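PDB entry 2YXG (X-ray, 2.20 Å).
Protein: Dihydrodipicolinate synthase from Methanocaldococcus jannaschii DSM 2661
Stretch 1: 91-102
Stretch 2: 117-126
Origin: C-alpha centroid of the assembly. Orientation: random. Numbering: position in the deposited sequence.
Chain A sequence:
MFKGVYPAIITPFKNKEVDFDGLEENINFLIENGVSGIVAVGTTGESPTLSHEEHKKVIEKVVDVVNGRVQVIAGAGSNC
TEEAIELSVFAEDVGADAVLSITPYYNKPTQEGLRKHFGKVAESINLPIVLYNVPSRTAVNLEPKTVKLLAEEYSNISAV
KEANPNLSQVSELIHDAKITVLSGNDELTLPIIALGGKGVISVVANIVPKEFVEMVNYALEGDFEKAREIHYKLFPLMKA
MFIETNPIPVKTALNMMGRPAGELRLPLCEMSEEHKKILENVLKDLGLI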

# COMPACT_ATOMS: atom_id res chain seq x y z
N ALA A 91 -4.10 -20.29 30.11
CA ALA A 91 -5.50 -20.28 29.73
C ALA A 91 -6.10 -21.68 29.93
O ALA A 91 -7.24 -21.83 30.31
N GLU A 92 -5.33 -22.72 29.66
CA GLU A 92 -5.89 -24.08 29.78
C GLU A 92 -6.09 -24.45 31.26
O GLU A 92 -7.18 -24.84 31.67
N ASP A 93 -5.04 -24.21 32.04
CA ASP A 93 -5.00 -24.46 33.45
C ASP A 93 -6.09 -23.71 34.16
O ASP A 93 -6.67 -24.24 35.08
N VAL A 94 -6.38 -22.48 33.77
CA VAL A 94 -7.37 -21.70 34.48
C VAL A 94 -8.82 -22.05 34.10
O VAL A 94 -9.73 -21.64 34.79
N GLY A 95 -9.05 -22.80 33.02
CA GLY A 95 -10.46 -23.17 32.70
C GLY A 95 -11.12 -22.55 31.48
O GLY A 95 -12.32 -22.74 31.27
N ALA A 96 -10.34 -21.84 30.64
CA ALA A 96 -10.87 -21.33 29.35
C ALA A 96 -11.20 -22.49 28.44
O ALA A 96 -10.70 -23.61 28.63
N ASP A 97 -12.08 -22.22 27.49
CA ASP A 97 -12.49 -23.20 26.52
C ASP A 97 -11.60 -23.24 25.28
O ASP A 97 -11.54 -24.25 24.61
N ALA A 98 -10.89 -22.16 25.00
CA ALA A 98 -10.17 -21.99 23.74
C ALA A 98 -9.17 -20.86 23.89
O ALA A 98 -9.21 -20.09 24.87
N VAL A 99 -8.22 -20.79 22.98
CA VAL A 99 -7.24 -19.73 23.03
C VAL A 99 -7.34 -18.95 21.72
O VAL A 99 -7.52 -19.54 20.66
N LEU A 100 -7.31 -17.62 21.83
CA LEU A 100 -7.05 -16.78 20.66
C LEU A 100 -5.57 -16.41 20.65
O LEU A 100 -5.02 -15.90 21.66
N SER A 101 -4.93 -16.61 19.50
CA SER A 101 -3.50 -16.46 19.39
C SER A 101 -3.11 -15.62 18.11
O SER A 101 -3.20 -16.09 16.98
N ILE A 102 -2.70 -14.38 18.31
CA ILE A 102 -2.41 -13.46 17.20
C ILE A 102 -1.05 -13.80 16.58
O ILE A 102 -0.10 -14.24 17.28
N HIS A 117 6.16 -21.00 15.35
CA HIS A 117 5.47 -20.30 16.43
C HIS A 117 4.13 -20.93 16.80
O HIS A 117 3.95 -21.33 17.96
N PHE A 118 3.21 -21.07 15.85
CA PHE A 118 1.85 -21.62 16.21
C PHE A 118 1.93 -23.13 16.52
O PHE A 118 1.12 -23.65 17.24
N GLY A 119 2.91 -23.81 15.92
CA GLY A 119 3.20 -25.22 16.22
C GLY A 119 3.53 -25.40 17.69
O GLY A 119 3.00 -26.29 18.32
N LYS A 120 4.40 -24.54 18.24
CA LYS A 120 4.76 -24.62 19.68
C LYS A 120 3.54 -24.34 20.56
O LYS A 120 3.37 -24.98 21.61
N VAL A 121 2.71 -23.37 20.17
CA VAL A 121 1.47 -23.11 20.90
C VAL A 121 0.55 -24.36 20.90
O VAL A 121 0.07 -24.80 21.95
N ALA A 122 0.33 -24.90 19.70
CA ALA A 122 -0.55 -26.04 19.52
C ALA A 122 -0.07 -27.27 20.32
O ALA A 122 -0.89 -27.96 20.91
N GLU A 123 1.25 -27.51 20.34
CA GLU A 123 1.85 -28.59 21.14
C GLU A 123 1.74 -28.39 22.64
O GLU A 123 1.82 -29.36 23.40
N SER A 124 1.58 -27.15 23.08
CA SER A 124 1.61 -26.82 24.50
C SER A 124 0.29 -27.13 25.24
O SER A 124 0.27 -27.23 26.47
N ILE A 125 -0.80 -27.26 24.51
CA ILE A 125 -2.12 -27.34 25.13
C ILE A 125 -2.99 -28.26 24.35
O ILE A 125 -2.65 -28.58 23.21
N ASN A 126 -4.12 -28.67 24.94
CA ASN A 126 -5.13 -29.41 24.23
C ASN A 126 -6.38 -28.60 23.81
O ASN A 126 -7.16 -29.06 22.99

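How does the strand meet the helix? Strand 98-102 runs nearly antiparallel to helix 117-124, at 164°, and alternation along it sends Val99 and Ser101 toward the helix while Ala98 points away. The surface buried is modest, 349 Å² over both sides.

What holds the helical end of the first stretch? Glu92 points toward the second stretch with chi1 and chi2 both t, an extended form that carries its carboxylate to the backbone just past the helix. There Glu92 OE2 accepts a hydrogen bond from Asn126 N at 2.7 Å, while Glu92 OE1 lies 3.6 Å from Ile125 CA.

Where is the apolar contact? Ile125, chi1 p and chi2 t, extends its CD1 to 4.2 Å from Val99 CB. Val99 itself has an off-rotamer chi1 of 131°. Four residues earlier than Ile125, within the helix, Val121, chi1 t, brings CG1 to 4.3 Å from Ser101 OG.

How does Phe118 reach the strand when its CA-to-CB bond points sideways? Its m rotamer, with chi2 at -59°, swings the ring inward, so that Phe118 CE1 lies 3.3 Å from Ser101 O and 3.5 Å from Ser101 OG. Ser101 is t, and its OG lies near both Phe118 CE1 and Val121 CG1. Phe118 CZ also lies 3.9 Å from Ile102 O, although the Ile102 side chain points away.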

# COMPACT_ATOMS: atom_id res chain seq x y z
CB ALA A 91 -5.64 -19.83 28.31
CB GLU A 92 -5.01 -25.11 29.09
CG GLU A 92 -5.66 -26.51 29.02
CD GLU A 92 -4.87 -27.45 28.17
OE1 GLU A 92 -3.65 -27.59 28.39
OE2 GLU A 92 -5.43 -28.05 27.26
CB ASP A 93 -3.66 -24.01 34.05
CG ASP A 93 -2.47 -24.92 33.69
OD1 ASP A 93 -2.65 -26.02 33.06
OD2 ASP A 93 -1.32 -24.52 34.06
CB VAL A 94 -7.10 -20.16 34.40
CG1 VAL A 94 -7.49 -19.58 33.02
CG2 VAL A 94 -7.83 -19.44 35.47
CB ALA A 96 -9.92 -20.37 28.66
CB ASP A 97 -13.95 -22.94 26.13
CG ASP A 97 -14.85 -23.03 27.32
OD1 ASP A 97 -15.02 -24.20 27.78
OD2 ASP A 97 -15.33 -21.98 27.84
CB ALA A 98 -11.17 -21.71 22.53
CB VAL A 99 -5.85 -20.33 23.41
CG1 VAL A 99 -4.73 -19.90 22.54
CG2 VAL A 99 -5.55 -20.02 24.85
CB LEU A 100 -7.91 -15.52 20.69
CG LEU A 100 -7.69 -14.68 19.40
CD1 LEU A 100 -8.85 -14.84 18.41
CD2 LEU A 100 -7.38 -13.24 19.75
CB SER A 101 -2.88 -17.86 19.39
OG SER A 101 -1.47 -17.78 19.40
CB ILE A 102 -2.44 -11.98 17.72
CG1 ILE A 102 -2.46 -10.94 16.56
CG2 ILE A 102 -1.31 -11.73 18.75
CD1 ILE A 102 -2.87 -9.50 16.98
CB HIS A 117 5.30 -18.81 16.13
CG HIS A 117 4.61 -18.04 17.22
ND1 HIS A 117 3.25 -17.81 17.22
CD2 HIS A 117 5.09 -17.42 18.32
CE1 HIS A 117 2.93 -17.07 18.28
NE2 HIS A 117 4.03 -16.83 18.97
CB PHE A 118 0.77 -21.36 15.12
CG PHE A 118 0.35 -19.92 15.01
CD1 PHE A 118 -0.19 -19.23 16.12
CD2 PHE A 118 0.52 -19.21 13.84
CE1 PHE A 118 -0.57 -17.90 16.03
CE2 PHE A 118 0.11 -17.85 13.74
CZ PHE A 118 -0.42 -17.22 14.83
CB LYS A 120 5.92 -23.67 20.07
CG LYS A 120 7.26 -23.84 19.30
CD LYS A 120 8.11 -25.05 19.79
CE LYS A 120 9.04 -24.67 20.98
NZ LYS A 120 9.54 -25.85 21.85
CB VAL A 121 0.74 -21.83 20.38
CG1 VAL A 121 -0.60 -21.67 20.97
CG2 VAL A 121 1.61 -20.56 20.66
CB ALA A 122 -0.73 -26.34 18.05
CB GLU A 123 3.33 -28.77 20.78
CG GLU A 123 3.56 -29.62 19.50
CD GLU A 123 4.89 -29.34 18.78
OE1 GLU A 123 5.89 -28.93 19.45
OE2 GLU A 123 4.92 -29.50 17.53
CB SER A 124 2.02 -25.34 24.73
OG SER A 124 0.95 -24.41 24.47
CB ILE A 125 -2.81 -25.95 25.22
CG1 ILE A 125 -3.06 -25.36 23.81
CG2 ILE A 125 -2.01 -25.01 26.12
CD1 ILE A 125 -3.86 -24.03 23.81
CB ASN A 126 -5.48 -30.71 24.98
CG ASN A 126 -4.33 -31.77 24.85
OD1 ASN A 126 -3.83 -32.27 25.85
ND2 ASN A 126 -3.85 -32.01 23.60